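Side-chain contact in tryptophan synthase alpha-subunit (Pyrococcus furiosus, PDB 1GEQ), which cleaves indole-3-glycerol phosphate in an aldol-type reaction to indole and glyceraldehyde 3-phosphate, in the last step of tryptophan biosynthesis: residues 35-40 with 70-75. Numbering follows the deposited sequence.
Sequences IELGIP and WIVKEF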
loop_
_atom_site.group_PDB
_atom_site.type_symbol
_atom_site.label_atom_id
_atom_site.label_comp_id
_atom_site.label_asym_id
_atom_site.label_seq_id
_atom_site.Cartn_x
_atom_site.Cartn_y
_atom_site.Cartn_z
ATOM N N ILE A 35 -5.760 -3.875 -2.459
ATOM C CA ILE A 35 -5.867 -2.824 -1.451
ATOM C C ILE A 35 -4.651 -2.772 -0.519
ATOM O O ILE A 35 -4.178 -3.805 -0.051
ATOM C CB ILE A 35 -7.135 -3.045 -0.592
ATOM C CG1 ILE A 35 -8.379 -2.835 -1.458
ATOM C CG2 ILE A 35 -7.138 -2.104 0.605
ATOM C CD1 ILE A 35 -9.677 -3.253 -0.786
ATOM N N GLU A 36 -4.144 -1.569 -0.274
ATOM C CA GLU A 36 -3.015 -1.380 0.641
ATOM C C GLU A 36 -3.596 -0.757 1.905
ATOM O O GLU A 36 -4.199 0.313 1.851
ATOM C CB GLU A 36 -1.959 -0.433 0.050
ATOM C CG GLU A 36 -0.999 -1.083 -0.951
ATOM C CD GLU A 36 0.102 -0.137 -1.403
ATOM O OE1 GLU A 36 0.978 -0.561 -2.188
ATOM O OE2 GLU A 36 0.095 1.035 -0.968
ATOM N N LEU A 37 -3.429 -1.436 3.033
ATOM C CA LEU A 37 -3.943 -0.942 4.307
ATOM C C LEU A 37 -2.752 -0.562 5.171
ATOM O O LEU A 37 -1.943 -1.422 5.541
ATOM C CB LEU A 37 -4.765 -2.029 5.007
ATOM C CG LEU A 37 -5.464 -1.646 6.320
ATOM C CD1 LEU A 37 -6.483 -0.549 6.061
ATOM C CD2 LEU A 37 -6.149 -2.874 6.919
ATOM N N GLY A 38 -2.650 0.721 5.500
ATOM C CA GLY A 38 -1.523 1.181 6.294
ATOM C C GLY A 38 -1.733 1.192 7.796
ATOM O O GLY A 38 -2.772 1.632 8.296
ATOM N N ILE A 39 -0.735 0.686 8.506
ATOM C CA ILE A 39 -0.755 0.640 9.959
ATOM C C ILE A 39 -0.090 1.917 10.473
ATOM O O ILE A 39 1.088 2.168 10.193
ATOM C CB ILE A 39 0.032 -0.574 10.485
ATOM C CG1 ILE A 39 -0.682 -1.863 10.069
ATOM C CG2 ILE A 39 0.171 -0.493 12.008
ATOM C CD1 ILE A 39 0.038 -3.116 10.508
ATOM N N PRO A 40 -0.841 2.726 11.236
ATOM C CA PRO A 40 -0.379 3.992 11.821
ATOM C C PRO A 40 0.905 3.842 12.619
ATOM O O PRO A 40 1.087 2.869 13.348
ATOM C CB PRO A 40 -1.552 4.411 12.711
ATOM C CG PRO A 40 -2.735 3.803 12.035
ATOM C CD PRO A 40 -2.235 2.447 11.622
ATOM N N TRP A 70 -8.611 -6.717 12.791
ATOM C CA TRP A 70 -10.067 -6.774 12.896
ATOM C C TRP A 70 -10.675 -6.302 11.581
ATOM O O TRP A 70 -11.608 -6.906 11.061
ATOM C CB TRP A 70 -10.550 -5.866 14.032
ATOM C CG TRP A 70 -12.051 -5.746 14.119
ATOM C CD1 TRP A 70 -12.901 -6.556 14.818
ATOM C CD2 TRP A 70 -12.878 -4.779 13.460
ATOM N NE1 TRP A 70 -14.203 -6.155 14.635
ATOM C CE2 TRP A 70 -14.215 -5.061 13.799
ATOM C CE3 TRP A 70 -12.609 -3.697 12.604
ATOM C CZ2 TRP A 70 -15.293 -4.305 13.324
ATOM C CZ3 TRP A 70 -13.679 -2.944 12.127
ATOM C CH2 TRP A 70 -15.003 -3.254 12.485
ATOM N N ILE A 71 -10.139 -5.201 11.063
ATOM C CA ILE A 71 -10.608 -4.624 9.808
ATOM C C ILE A 71 -10.535 -5.641 8.676
ATOM O O ILE A 71 -11.510 -5.849 7.955
ATOM C CB ILE A 71 -9.768 -3.377 9.435
ATOM C CG1 ILE A 71 -10.066 -2.243 10.422
ATOM C CG2 ILE A 71 -10.073 -2.941 8.012
ATOM C CD1 ILE A 71 -9.211 -1.001 10.223
ATOM N N VAL A 72 -9.375 -6.274 8.530
ATOM C CA VAL A 72 -9.172 -7.268 7.486
ATOM C C VAL A 72 -10.084 -8.474 7.679
ATOM O O VAL A 72 -10.672 -8.978 6.721
ATOM C CB VAL A 72 -7.704 -7.758 7.457
ATOM C CG1 VAL A 72 -7.557 -8.911 6.470
ATOM C CG2 VAL A 72 -6.783 -6.609 7.070
ATOM N N LYS A 73 -10.194 -8.941 8.916
ATOM C CA LYS A 73 -11.038 -10.089 9.206
ATOM C C LYS A 73 -12.467 -9.799 8.760
ATOM O O LYS A 73 -13.078 -10.594 8.049
ATOM C CB LYS A 73 -11.015 -10.394 10.701
ATOM C CG LYS A 73 -11.505 -11.780 11.046
ATOM C CD LYS A 73 -11.886 -11.879 12.513
ATOM C CE LYS A 73 -13.126 -11.048 12.813
ATOM N NZ LYS A 73 -12.870 -9.994 13.832
ATOM N N GLU A 74 -12.996 -8.651 9.177
ATOM C CA GLU A 74 -14.353 -8.261 8.813
ATOM C C GLU A 74 -14.516 -8.093 7.314
ATOM O O GLU A 74 -15.541 -8.466 6.744
ATOM C CB GLU A 74 -14.737 -6.960 9.516
ATOM C CG GLU A 74 -15.127 -7.174 10.958
ATOM C CD GLU A 74 -16.386 -8.008 11.076
ATOM O OE1 GLU A 74 -16.430 -8.893 11.954
ATOM O OE2 GLU A 74 -17.327 -7.776 10.287
ATOM N N PHE A 75 -13.502 -7.523 6.675
ATOM C CA PHE A 75 -13.537 -7.317 5.240
ATOM C C PHE A 75 -13.570 -8.666 4.522
ATOM O O PHE A 75 -14.265 -8.829 3.520
ATOM C CB PHE A 75 -12.300 -6.533 4.804
ATOM C CG PHE A 75 -12.244 -6.265 3.330
ATOM C CD1 PHE A 75 -13.093 -5.332 2.743
ATOM C CD2 PHE A 75 -11.336 -6.941 2.528
ATOM C CE1 PHE A 75 -13.035 -5.083 1.369
ATOM C CE2 PHE A 75 -11.270 -6.700 1.159
ATOM C CZ PHE A 75 -12.119 -5.769 0.581
#
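Leu-37 and Ile-35 reach outward from the second strand of the TIM barrel and meet helix 65-76, which packs against the outside of the barrel wall; Ile-71 and Phe-75 lie on the helix face turned to the strand, and Val-72 stands at its flank, reaching in with its CG2 branch. Strand 35-38 and helix 70-75 run nearly antiparallel, with 151° between their directions and 11.2 Å between their axes at closest approach, as expected for a beta-alpha layer in which the chain returns along a helix. Leu-37 has the largest share of the buried surface. Its CG lies opposite the backbone N (chi1 -176°), which carries the isobutyl group out toward the helix, and the single methyl CD2 makes both contacts there. CD2 lies 3.8 Å from CG2 of Val-72 and 4.1 Å from CG2 of Ile-71, so one leucine methyl is shared between branches of two successive helical residues. Two residues earlier on the same side of the strand, Ile-35 extends CG1 and CD1 toward the next part of the helix, where Phe-75 comes from the opposite direction. No hydrogen bond links the two segments; all five touching side chains are apolar and buried. Leu-25 of helix 18-28 and Ile-83 of the neighbouring strand also touch Ile-35, while Ala-13 touches both Leu-37 and Ile-71, placing the contact in the hydrophobic layer between barrel and helices. Between the two outward-facing residues, the strand's alternation puts Glu-36, an active-site proton acceptor, on the barrel side, against Ile-8 and Tyr-10 of strand 6-12. Phe-75 meets Ile-35 through the far end of its ring, CZ standing 3.8 Å from the terminal methyl CD1.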